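Local structure of 3',5'-nucleoside bisphosphate phosphatase (2YB1) at residues N3-F8 and S245-H250; S10-G15 and L36-C41; G62-V67 and H75-G80; I189-R194 and G216-S221. The protein hydrolyses nucleoside 3',5'-bisphosphates to nucleoside 5'-phosphates and orthophosphate, using manganese ions bound in its active site. All coordinates share one frame; numbering follows the deposited sequence.

Interaction 1 (N3-F8 and S245-H250); sequences NIDLHF and SGSDFH. With MN (manganese (II) ion), chain C; MN (manganese (II) ion), chain B; AMP (adenosine monophosphate), chain E.
His-7 and Asp-248 lie side by side and point the same way, into the manganese cluster at the mouth of a distorted TIM-type barrel, the fold of the PHP family. Segments 3-8 and 245-250 carry the ends of the first and last strands, so their contact joins the two ends of the sheet. Both side chains have CG anti to their own backbone N (chi1 -169° and -164°), and imidazole and carboxylate come to lie next to each other. Their planes stand 61° apart, and CB of Asp-248 lies over one face of the His-7 ring, 4.3 Å from its centroid, as a CH-pi contact. His-7 NE2 and Asp-248 OD1, 3.0 Å apart, share no hydrogen bond; both bind the manganese of chain C, which His-9 and Glu-64 also hold. The other ring nitrogen, His-7 ND1, is hydrogen-bonded to Glu-218.

Farther from the metal, Asp-5 ties the backbones together. Its OD1 takes His-7 N, making an Asx turn, and Ser-247 N at 2.9 Å, the two donors coming from opposite faces of the carboxylate. Gly-246 suits the tight place beside His-7, for its CA is 3.6 Å from His-7 CB, with no side chain between. Leu-6 N adds a 2.8 Å bond to Ser-245 O. His-250 reaches the second manganese, of chain B, and ND1 of its ring donates to Asp-248 O. Ser-247 OG, which accepts from Phe-249 N in an ST turn, gives its own proton to the syn lone pair of Asp-5 OD2 at 2.7 Å.

Interaction 2 (S10-G15 and L36-C41); sequences SRTSDG and LTDHDC. With MN (manganese (II) ion), chain B; AMP (adenosine monophosphate), chain E.
The manganese ion that holds the AMP ribose is gripped from two loops at once: Asp-14 OD2 binds it from segment 10-15 and His-39 NE2 from segment 36-41, each at 2.2 Å. His-250 and the O2' and O3' hydroxyls of AMP also bind this ion, and O3' is the position from which the substrate's phosphate is removed. The carboxylate of Asp-14 and the ring of His-39 are turned 78° apart, with Asp-14 OD1 at the edge of the ring, 3.1 Å from His-39 CD2. Asp-14 OD2 has a further partner in Thr-135, which takes part in substrate binding.

In the PHP barrel these loops follow neighbouring parallel strands, 4-5 and 33-36, and a second carboxylate, that of Asp-38, laces them together. Ser-10 grips both of its oxygens: the backbone N meets the syn lone pair of Asp-38 OD1 at 2.9 Å, and OG donates to Asp-38 OD2 at 2.8 Å. From the anti side of OD1, 26° out of the carboxylate plane, comes Ser-13 OG at 2.7 Å. This hydroxyl sits between the backbone N and the carbonyl carbon of Ser-13 (chi1 60°), where it can also accept from His-39 N at 3.2 Å. Serine fits because one small hydroxyl can donate one hydrogen bond and accept another, so it ties the backbone of the metal-binding histidine to the Asp-38 carboxylate. Ser-10 OG likewise accepts from Thr-12 N in an ST turn. Beyond the carboxylate, the methyl CG2 of Thr-12 rests 3.4 Å from Cys-41 SG.

Interaction 3 (G62-V67 and H75-G80); sequences GVEVSV and HIVGLG. With MN (manganese (II) ion), chain D; MN (manganese (II) ion), chain C.
Glu-64 reaches from one strand of an antiparallel beta hairpin past Val-77 and His-75 of the other, up to two manganese ions. Its CB leaves the sheet on the face that carries His-75 and Val-77. CG is anti to the backbone N (chi1 -177°) and has both neighbours nearby, 3.8 Å from His-75 CB and 4.2 Å from Val-77 CG2. The chain stays extended beyond, which brings CD to a point about equally far from both metals. There the carboxylate bridges: OE1 binds the manganese of chain C at 2.3 Å and OE2 that of chain D at 2.1 Å. A glutamate suits the task, having the length to clear the sheet and two oxygens to divide.

OE2 is also 3.1 Å from His-75 ND1, a closeness that comes from sharing the chain D ion and is no hydrogen bond. Imidazole and carboxylate planes stand 76° apart. The far nitrogen, His-75 NE2, donates to a water at 2.8 Å, and this water in turn donates to Ser-66 OG, which is also hydrogen-bonded to Asp-40. Paired backbone bonds, Val-63 with Gly-78 and Val-65 with Ile-76, keep the register that sets Glu-64 opposite Val-77.

On the other face Val-67 CG2 touches Ile-76 CG1 at 3.9 Å. This apolar side, with Val-63 and Val-65, is covered by helices 86-96 and 173-182, while strand 186-189 lies beyond strand 72-79 and its Ile-189 packs against Ile-76.

Interaction 4 (I189-R194 and G216-S221); sequences IAHPGR and GIEVAS. With MN (manganese (II) ion), chain D; PO4 (phosphate ion), chain F.
Ile-189 and Ile-217 form a parallel beta bridge where two neighbouring strands, joined through helix 199-211 in a beta-alpha-beta unit, run out into the metal-binding end of the PHP barrel. Backbone bonds flank the bridge: Ile-189 N donates to Gly-216 O, and Glu-218 N to Ile-189 O, the latter nearly straight at 170°.

At the end of this short run of strand, the side chain of Glu-218 takes over. Its extended chain carries OE1 to His-191 N at 2.7 Å, met from above the carboxylate plane, while OE2 accepts from His-7 ND1. One buried acid thus positions the backbone of one metal ligand and the ring of another, and may make the His-7 imidazole a stronger donor to its manganese.

The His-191 ring binds the manganese of chain D through NE2 at 2.1 Å. Ala-190 CB lies over one face of the ring and Arg-194 CZ over the centre of the other, 4.1 Å above the plane. The phosphate binds the same manganese through O3 and O4, and the guanidinium NH1 donates to its O1 at 2.9 Å. Pro-192 fits here, having no backbone N-H to satisfy; its ring lies against Ile-217 CD1, with CD 3.4 Å from Glu-218 O, a buried carbonyl without a hydrogen-bonding partner.

Strand 72-79 borders the bridge beyond Ile-189 and strand 242-246 beyond Ile-217, with helix 226-239 packed over Pro-192 and Ile-217.

All four contacts are buried, interaction 3 nearest the chain's centre. Interactions 1, 3 and 4 draw on one sheet: interaction 3 is a regular antiparallel hairpin, interaction 4 a short parallel bridge, and interaction 1 the junction of the outermost strands. Interaction 2 joins irregular loops, so side-chain hydrogen bonds replace backbone pairing. The metals link them in turn: chain B serves interactions 1 and 2, chain C interactions 1 and 3, and chain D interactions 3 and 4. Direct bonds add to this, as from Asp-40 N to Glu-64 O and from Ala-190 N to His-75 O, whereas interactions 2 and 4 do not touch.

Interaction 1 (N3-F8 and S245-H250)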
# COMPACT_ATOMS: atom_id res chain seq x y z
N ASN A 3 4.39 -18.34 2.64
CA ASN A 3 4.79 -18.09 1.25
C ASN A 3 3.80 -17.22 0.47
O ASN A 3 3.61 -17.41 -0.73
CB ASN A 3 5.24 -19.35 0.49
CG ASN A 3 4.19 -20.43 0.47
OD1 ASN A 3 3.13 -20.29 1.06
ND2 ASN A 3 4.48 -21.52 -0.23
N ILE A 4 3.03 -16.44 1.22
CA ILE A 4 2.02 -15.55 0.68
C ILE A 4 2.44 -14.08 0.89
O ILE A 4 2.97 -13.73 1.94
CB ILE A 4 0.69 -15.76 1.44
CG1 ILE A 4 0.29 -17.24 1.44
CG2 ILE A 4 -0.43 -14.90 0.84
CD1 ILE A 4 -0.28 -17.70 0.14
N ASP A 5 2.28 -13.24 -0.12
CA ASP A 5 2.53 -11.82 0.11
C ASP A 5 1.48 -10.98 -0.63
O ASP A 5 1.50 -10.91 -1.86
CB ASP A 5 3.95 -11.47 -0.36
CG ASP A 5 4.37 -10.07 0.02
OD1 ASP A 5 3.52 -9.31 0.56
OD2 ASP A 5 5.55 -9.72 -0.20
N LEU A 6 0.60 -10.34 0.14
CA LEU A 6 -0.50 -9.54 -0.38
C LEU A 6 -0.32 -8.02 -0.33
O LEU A 6 -1.32 -7.29 -0.35
CB LEU A 6 -1.86 -9.97 0.20
CG LEU A 6 -2.08 -11.49 0.12
CD1 LEU A 6 -3.44 -11.89 0.68
CD2 LEU A 6 -1.89 -12.01 -1.32
N HIS A 7 0.90 -7.54 -0.06
CA HIS A 7 1.16 -6.10 -0.10
C HIS A 7 2.59 -5.77 -0.57
O HIS A 7 3.55 -6.09 0.12
CB HIS A 7 0.92 -5.54 1.30
CG HIS A 7 0.90 -4.05 1.38
ND1 HIS A 7 0.09 -3.37 2.27
CD2 HIS A 7 1.61 -3.10 0.72
CE1 HIS A 7 0.29 -2.07 2.14
NE2 HIS A 7 1.20 -1.88 1.21
N PHE A 8 2.73 -5.08 -1.70
CA PHE A 8 4.04 -4.57 -2.13
C PHE A 8 3.87 -3.59 -3.29
O PHE A 8 2.77 -3.48 -3.85
CB PHE A 8 5.03 -5.71 -2.49
CG PHE A 8 4.50 -6.73 -3.48
CD1 PHE A 8 4.66 -6.56 -4.86
CD2 PHE A 8 3.89 -7.91 -3.03
CE1 PHE A 8 4.17 -7.50 -5.77
CE2 PHE A 8 3.40 -8.87 -3.93
CZ PHE A 8 3.55 -8.66 -5.31
N SER A 245 -1.83 -10.54 4.99
CA SER A 245 -0.40 -10.53 5.22
C SER A 245 0.31 -9.86 4.03
O SER A 245 0.02 -10.17 2.87
CB SER A 245 0.09 -11.97 5.38
OG SER A 245 -0.73 -12.71 6.29
N GLY A 246 1.21 -8.93 4.30
CA GLY A 246 2.04 -8.42 3.22
C GLY A 246 3.32 -7.78 3.71
O GLY A 246 3.36 -7.20 4.79
N SER A 247 4.36 -7.84 2.88
CA SER A 247 5.69 -7.36 3.26
C SER A 247 5.75 -5.85 3.21
O SER A 247 6.55 -5.22 3.92
CB SER A 247 6.73 -7.93 2.29
OG SER A 247 6.48 -7.47 0.97
N ASP A 248 4.91 -5.25 2.38
CA ASP A 248 4.99 -3.82 2.09
C ASP A 248 6.34 -3.47 1.50
O ASP A 248 6.86 -2.37 1.71
CB ASP A 248 4.72 -2.98 3.35
CG ASP A 248 4.42 -1.52 3.02
OD1 ASP A 248 4.05 -1.22 1.86
OD2 ASP A 248 4.57 -0.67 3.92
N PHE A 249 6.89 -4.40 0.72
CA PHE A 249 8.17 -4.18 0.05
C PHE A 249 8.14 -2.99 -0.92
O PHE A 249 7.19 -2.84 -1.69
CB PHE A 249 8.58 -5.46 -0.70
CG PHE A 249 9.85 -5.32 -1.49
CD1 PHE A 249 9.81 -4.89 -2.82
CD2 PHE A 249 11.08 -5.61 -0.91
CE1 PHE A 249 10.98 -4.75 -3.55
CE2 PHE A 249 12.24 -5.49 -1.63
CZ PHE A 249 12.20 -5.05 -2.95
N HIS A 250 9.18 -2.16 -0.87
CA HIS A 250 9.38 -1.02 -1.78
C HIS A 250 10.68 -1.19 -2.56
O HIS A 250 10.71 -1.07 -3.78
CB HIS A 250 9.43 0.33 -1.06
CG HIS A 250 8.09 0.81 -0.60
ND1 HIS A 250 7.39 0.21 0.42
CD2 HIS A 250 7.33 1.85 -1.02
CE1 HIS A 250 6.25 0.85 0.62
NE2 HIS A 250 6.20 1.86 -0.24
MN MN C . 2.18 0.06 0.93
MN MN B . 4.60 3.49 -0.20
P AMP E . 2.54 10.20 0.05
O1P AMP E . 2.17 10.94 1.32
O2P AMP E . 1.40 9.28 -0.31
O3P AMP E . 3.02 11.18 -0.99
O5' AMP E . 3.78 9.33 0.56
C5' AMP E . 3.60 8.33 1.54
C4' AMP E . 4.63 7.23 1.41
O4' AMP E . 5.86 7.66 2.04
C3' AMP E . 4.29 5.92 2.11
O3' AMP E . 3.44 5.09 1.33
C2' AMP E . 5.65 5.31 2.39
O2' AMP E . 6.13 4.62 1.25
C1' AMP E . 6.52 6.55 2.61
N9 AMP E . 6.73 6.82 4.05
C8 AMP E . 5.92 7.52 4.86
N7 AMP E . 6.42 7.56 6.12
C5 AMP E . 7.57 6.86 6.13
C6 AMP E . 8.61 6.50 7.12
N6 AMP E . 8.51 6.90 8.41
N1 AMP E . 9.66 5.75 6.70
C2 AMP E . 9.78 5.34 5.42
N3 AMP E . 8.87 5.62 4.47
C4 AMP E . 7.77 6.37 4.76

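Interaction 2 (S10-G15 and L36-C41)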
# COMPACT_ATOMS: atom_id res chain seq x y z
N SER A 10 5.62 -1.20 -6.84
CA SER A 10 6.45 -1.23 -8.04
C SER A 10 6.67 0.21 -8.46
O SER A 10 6.15 1.13 -7.82
CB SER A 10 5.73 -1.98 -9.16
OG SER A 10 4.67 -1.20 -9.70
N ARG A 11 7.43 0.40 -9.55
CA ARG A 11 7.68 1.75 -10.07
C ARG A 11 6.40 2.44 -10.56
O ARG A 11 6.41 3.64 -10.83
CB ARG A 11 8.75 1.72 -11.17
CG ARG A 11 10.12 1.29 -10.66
CD ARG A 11 11.19 1.39 -11.77
NE ARG A 11 11.60 2.77 -11.95
CZ ARG A 11 12.50 3.39 -11.17
NH1 ARG A 11 13.08 2.72 -10.17
NH2 ARG A 11 12.82 4.66 -11.40
N THR A 12 5.31 1.68 -10.67
CA THR A 12 4.02 2.30 -10.97
C THR A 12 3.68 3.35 -9.90
O THR A 12 3.13 4.41 -10.23
CB THR A 12 2.85 1.28 -11.07
OG1 THR A 12 3.11 0.37 -12.14
CG2 THR A 12 1.52 2.01 -11.34
N SER A 13 3.98 3.08 -8.63
CA SER A 13 3.88 4.19 -7.69
C SER A 13 5.19 4.55 -7.00
O SER A 13 6.00 5.28 -7.57
CB SER A 13 2.79 3.90 -6.65
OG SER A 13 3.06 2.71 -5.89
N ASP A 14 5.42 4.00 -5.81
CA ASP A 14 6.66 4.28 -5.06
C ASP A 14 7.69 3.17 -4.87
O ASP A 14 8.64 3.33 -4.10
CB ASP A 14 6.40 5.10 -3.78
CG ASP A 14 5.73 4.30 -2.72
OD1 ASP A 14 5.28 3.18 -3.02
OD2 ASP A 14 5.64 4.80 -1.58
N GLY A 15 7.48 2.01 -5.50
CA GLY A 15 8.46 0.94 -5.43
C GLY A 15 9.64 1.22 -6.36
O GLY A 15 9.50 1.95 -7.35
N LEU A 36 0.05 -7.35 -6.10
CA LEU A 36 0.70 -6.05 -6.24
C LEU A 36 -0.29 -4.96 -5.81
O LEU A 36 -1.43 -4.95 -6.27
CB LEU A 36 1.17 -5.82 -7.69
CG LEU A 36 1.76 -4.43 -8.03
CD1 LEU A 36 2.98 -4.13 -7.18
CD2 LEU A 36 2.09 -4.33 -9.53
N THR A 37 0.10 -4.14 -4.84
CA THR A 37 -0.82 -3.08 -4.42
C THR A 37 -0.12 -1.74 -4.46
O THR A 37 0.32 -1.22 -3.43
CB THR A 37 -1.24 -3.38 -2.95
OG1 THR A 37 -0.07 -3.47 -2.13
CG2 THR A 37 -1.92 -4.73 -2.86
N ASP A 38 -0.18 -1.10 -5.62
CA ASP A 38 0.43 0.21 -5.77
C ASP A 38 -0.50 1.27 -5.23
O ASP A 38 -1.72 1.07 -5.20
CB ASP A 38 0.79 0.48 -7.24
CG ASP A 38 2.13 -0.13 -7.62
OD1 ASP A 38 3.14 0.20 -6.95
OD2 ASP A 38 2.18 -0.94 -8.56
N HIS A 39 0.08 2.40 -4.80
CA HIS A 39 -0.71 3.51 -4.26
C HIS A 39 -1.61 4.13 -5.32
O HIS A 39 -1.13 4.54 -6.38
CB HIS A 39 0.22 4.61 -3.76
CG HIS A 39 1.04 4.23 -2.58
ND1 HIS A 39 0.51 4.11 -1.31
CD2 HIS A 39 2.37 3.98 -2.45
CE1 HIS A 39 1.47 3.80 -0.46
NE2 HIS A 39 2.61 3.71 -1.12
N ASP A 40 -2.90 4.17 -5.04
CA ASP A 40 -3.86 5.00 -5.77
C ASP A 40 -3.82 4.79 -7.28
O ASP A 40 -4.16 5.70 -8.06
CB ASP A 40 -3.65 6.47 -5.41
CG ASP A 40 -3.78 6.70 -3.91
OD1 ASP A 40 -4.62 6.03 -3.30
OD2 ASP A 40 -3.03 7.53 -3.34
N CYS A 41 -3.37 3.61 -7.68
CA CYS A 41 -3.11 3.32 -9.09
C CYS A 41 -3.15 1.81 -9.36
O CYS A 41 -2.70 1.04 -8.53
CB CYS A 41 -1.73 3.87 -9.46
SG CYS A 41 -1.39 3.82 -11.22
MN MN B . 4.60 3.49 -0.20
P AMP E . 2.54 10.20 0.05
O1P AMP E . 2.17 10.94 1.32
O2P AMP E . 1.40 9.28 -0.31
O3P AMP E . 3.02 11.18 -0.99
O5' AMP E . 3.78 9.33 0.56
C5' AMP E . 3.60 8.33 1.54
C4' AMP E . 4.63 7.23 1.41
O4' AMP E . 5.86 7.66 2.04
C3' AMP E . 4.29 5.92 2.11
O3' AMP E . 3.44 5.09 1.33
C2' AMP E . 5.65 5.31 2.39
O2' AMP E . 6.13 4.62 1.25
C1' AMP E . 6.52 6.55 2.61
N9 AMP E . 6.73 6.82 4.05
C8 AMP E . 5.92 7.52 4.86
N7 AMP E . 6.42 7.56 6.12
C5 AMP E . 7.57 6.86 6.13
C6 AMP E . 8.61 6.50 7.12
N6 AMP E . 8.51 6.90 8.41
N1 AMP E . 9.66 5.75 6.70
C2 AMP E . 9.78 5.34 5.42
N3 AMP E . 8.87 5.62 4.47
C4 AMP E . 7.77 6.37 4.76

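Interaction 3 (G62-V67 and H75-G80)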
# COMPACT_ATOMS: atom_id res chain seq x y z
N GLY A 62 -4.50 -5.93 -7.03
CA GLY A 62 -4.54 -5.21 -5.77
C GLY A 62 -4.31 -3.72 -5.96
O GLY A 62 -3.97 -3.27 -7.05
N VAL A 63 -4.56 -2.95 -4.90
CA VAL A 63 -4.29 -1.53 -4.91
C VAL A 63 -4.19 -1.05 -3.45
O VAL A 63 -4.71 -1.71 -2.55
CB VAL A 63 -5.43 -0.77 -5.61
CG1 VAL A 63 -6.70 -0.85 -4.78
CG2 VAL A 63 -5.04 0.71 -5.88
N GLU A 64 -3.50 0.06 -3.22
CA GLU A 64 -3.49 0.67 -1.90
C GLU A 64 -4.03 2.11 -1.97
O GLU A 64 -3.40 2.99 -2.56
CB GLU A 64 -2.08 0.66 -1.29
CG GLU A 64 -2.09 1.23 0.13
CD GLU A 64 -0.77 1.10 0.83
OE1 GLU A 64 0.26 0.98 0.15
OE2 GLU A 64 -0.78 1.10 2.08
N VAL A 65 -5.18 2.34 -1.35
CA VAL A 65 -5.90 3.61 -1.48
C VAL A 65 -5.66 4.56 -0.31
O VAL A 65 -5.84 4.17 0.84
CB VAL A 65 -7.42 3.39 -1.58
CG1 VAL A 65 -8.15 4.74 -1.88
CG2 VAL A 65 -7.73 2.32 -2.64
N SER A 66 -5.25 5.78 -0.63
CA SER A 66 -5.00 6.83 0.37
C SER A 66 -6.32 7.42 0.86
O SER A 66 -7.17 7.81 0.05
CB SER A 66 -4.15 7.95 -0.24
OG SER A 66 -2.96 7.46 -0.83
N VAL A 67 -6.46 7.49 2.18
CA VAL A 67 -7.69 7.92 2.83
C VAL A 67 -7.38 8.95 3.92
O VAL A 67 -6.41 8.81 4.67
CB VAL A 67 -8.45 6.70 3.45
CG1 VAL A 67 -9.55 7.15 4.45
CG2 VAL A 67 -9.04 5.82 2.36
N HIS A 75 -4.41 3.95 5.10
CA HIS A 75 -4.32 3.30 3.80
C HIS A 75 -5.19 2.06 3.76
O HIS A 75 -5.12 1.20 4.65
CB HIS A 75 -2.86 2.94 3.48
CG HIS A 75 -2.01 4.13 3.14
ND1 HIS A 75 -0.64 4.07 3.07
CD2 HIS A 75 -2.35 5.41 2.84
CE1 HIS A 75 -0.16 5.26 2.74
NE2 HIS A 75 -1.18 6.09 2.59
N ILE A 76 -6.04 1.98 2.74
CA ILE A 76 -6.95 0.84 2.57
C ILE A 76 -6.57 0.07 1.32
O ILE A 76 -6.65 0.60 0.21
CB ILE A 76 -8.44 1.30 2.46
CG1 ILE A 76 -8.85 2.14 3.67
CG2 ILE A 76 -9.37 0.09 2.26
CD1 ILE A 76 -8.72 1.41 5.01
N VAL A 77 -6.12 -1.17 1.50
CA VAL A 77 -5.79 -2.05 0.39
C VAL A 77 -7.06 -2.68 -0.20
O VAL A 77 -7.98 -3.05 0.54
CB VAL A 77 -4.84 -3.18 0.88
CG1 VAL A 77 -4.89 -4.38 -0.06
CG2 VAL A 77 -3.41 -2.64 1.02
N GLY A 78 -7.17 -2.73 -1.52
CA GLY A 78 -8.14 -3.63 -2.13
C GLY A 78 -7.51 -4.88 -2.73
O GLY A 78 -6.46 -4.78 -3.40
N LEU A 79 -8.19 -6.02 -2.63
CA LEU A 79 -7.65 -7.27 -3.18
C LEU A 79 -8.73 -8.01 -3.96
O LEU A 79 -9.87 -8.10 -3.50
CB LEU A 79 -7.13 -8.18 -2.06
CG LEU A 79 -5.94 -7.71 -1.20
CD1 LEU A 79 -5.74 -8.66 -0.02
CD2 LEU A 79 -4.66 -7.57 -2.03
N GLY A 80 -8.36 -8.55 -5.12
CA GLY A 80 -9.33 -9.22 -5.97
C GLY A 80 -10.22 -8.24 -6.73
O GLY A 80 -11.32 -8.60 -7.16
MN MN D . 0.51 2.19 3.35
MN MN C . 2.18 0.06 0.93
O HOH W 1 -0.84 8.33 1.00

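Interaction 4 (I189-R194 and G216-S221)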
# COMPACT_ATOMS: atom_id res chain seq x y z
N ILE A 189 -7.75 -2.86 5.92
CA ILE A 189 -7.02 -1.79 6.59
C ILE A 189 -5.55 -2.18 6.61
O ILE A 189 -5.18 -3.22 7.17
CB ILE A 189 -7.51 -1.60 8.04
CG1 ILE A 189 -8.94 -1.04 8.06
CG2 ILE A 189 -6.55 -0.66 8.79
CD1 ILE A 189 -9.59 -1.08 9.43
N ALA A 190 -4.71 -1.34 6.02
CA ALA A 190 -3.30 -1.67 5.86
C ALA A 190 -2.50 -1.25 7.09
O ALA A 190 -2.82 -0.25 7.74
CB ALA A 190 -2.73 -1.01 4.61
N HIS A 191 -1.50 -2.06 7.44
CA HIS A 191 -0.51 -1.74 8.46
C HIS A 191 -1.05 -0.87 9.61
O HIS A 191 -0.55 0.22 9.87
CB HIS A 191 0.76 -1.14 7.83
CG HIS A 191 0.50 0.06 6.97
ND1 HIS A 191 -0.07 1.22 7.46
CD2 HIS A 191 0.75 0.28 5.66
CE1 HIS A 191 -0.17 2.10 6.48
NE2 HIS A 191 0.32 1.56 5.38
N PRO A 192 -2.05 -1.39 10.34
CA PRO A 192 -2.72 -0.63 11.40
C PRO A 192 -1.77 -0.21 12.55
O PRO A 192 -2.03 0.78 13.22
CB PRO A 192 -3.82 -1.59 11.89
CG PRO A 192 -3.33 -2.96 11.50
CD PRO A 192 -2.62 -2.75 10.19
N GLY A 193 -0.68 -0.94 12.73
CA GLY A 193 0.27 -0.61 13.79
C GLY A 193 1.04 0.68 13.57
O GLY A 193 1.68 1.19 14.49
N ARG A 194 0.97 1.21 12.35
CA ARG A 194 1.65 2.47 12.02
C ARG A 194 0.83 3.70 12.41
O ARG A 194 1.37 4.80 12.47
CB ARG A 194 1.97 2.55 10.52
CG ARG A 194 2.96 1.53 10.02
CD ARG A 194 4.12 2.22 9.27
NE ARG A 194 3.69 3.23 8.30
CZ ARG A 194 3.79 3.11 6.97
NH1 ARG A 194 4.31 2.00 6.44
NH2 ARG A 194 3.38 4.09 6.17
N GLY A 216 -11.43 -6.71 6.00
CA GLY A 216 -10.12 -7.25 6.30
C GLY A 216 -9.18 -6.26 6.95
O GLY A 216 -9.40 -5.04 6.93
N ILE A 217 -8.13 -6.80 7.57
CA ILE A 217 -7.12 -6.00 8.23
C ILE A 217 -5.79 -6.73 8.14
O ILE A 217 -5.73 -7.96 8.26
CB ILE A 217 -7.51 -5.71 9.71
CG1 ILE A 217 -6.47 -4.80 10.39
CG2 ILE A 217 -7.73 -7.03 10.49
CD1 ILE A 217 -6.91 -4.23 11.73
N GLU A 218 -4.72 -5.98 7.90
CA GLU A 218 -3.40 -6.59 7.88
C GLU A 218 -2.97 -6.94 9.30
O GLU A 218 -2.97 -6.10 10.19
CB GLU A 218 -2.38 -5.67 7.20
CG GLU A 218 -2.58 -5.62 5.70
CD GLU A 218 -1.57 -4.75 4.97
OE1 GLU A 218 -0.81 -4.01 5.63
OE2 GLU A 218 -1.55 -4.82 3.73
N VAL A 219 -2.63 -8.20 9.49
CA VAL A 219 -2.11 -8.72 10.74
C VAL A 219 -0.62 -8.95 10.59
O VAL A 219 0.18 -8.44 11.38
CB VAL A 219 -2.86 -9.99 11.18
CG1 VAL A 219 -2.18 -10.62 12.39
CG2 VAL A 219 -4.30 -9.63 11.50
N ALA A 220 -0.23 -9.76 9.61
CA ALA A 220 1.18 -9.90 9.30
C ALA A 220 1.55 -8.78 8.33
O ALA A 220 0.95 -8.64 7.27
CB ALA A 220 1.47 -11.27 8.72
N SER A 221 2.51 -7.94 8.72
CA SER A 221 2.91 -6.82 7.88
C SER A 221 4.38 -6.50 8.12
O SER A 221 4.88 -6.60 9.25
CB SER A 221 2.02 -5.61 8.17
OG SER A 221 2.61 -4.40 7.73
MN MN D . 0.51 2.19 3.35
P PO4 F . 3.14 2.16 2.64
O1 PO4 F . 4.34 2.01 3.56
O2 PO4 F . 3.60 2.14 1.22
O3 PO4 F . 2.18 0.99 2.83
O4 PO4 F . 2.43 3.45 2.98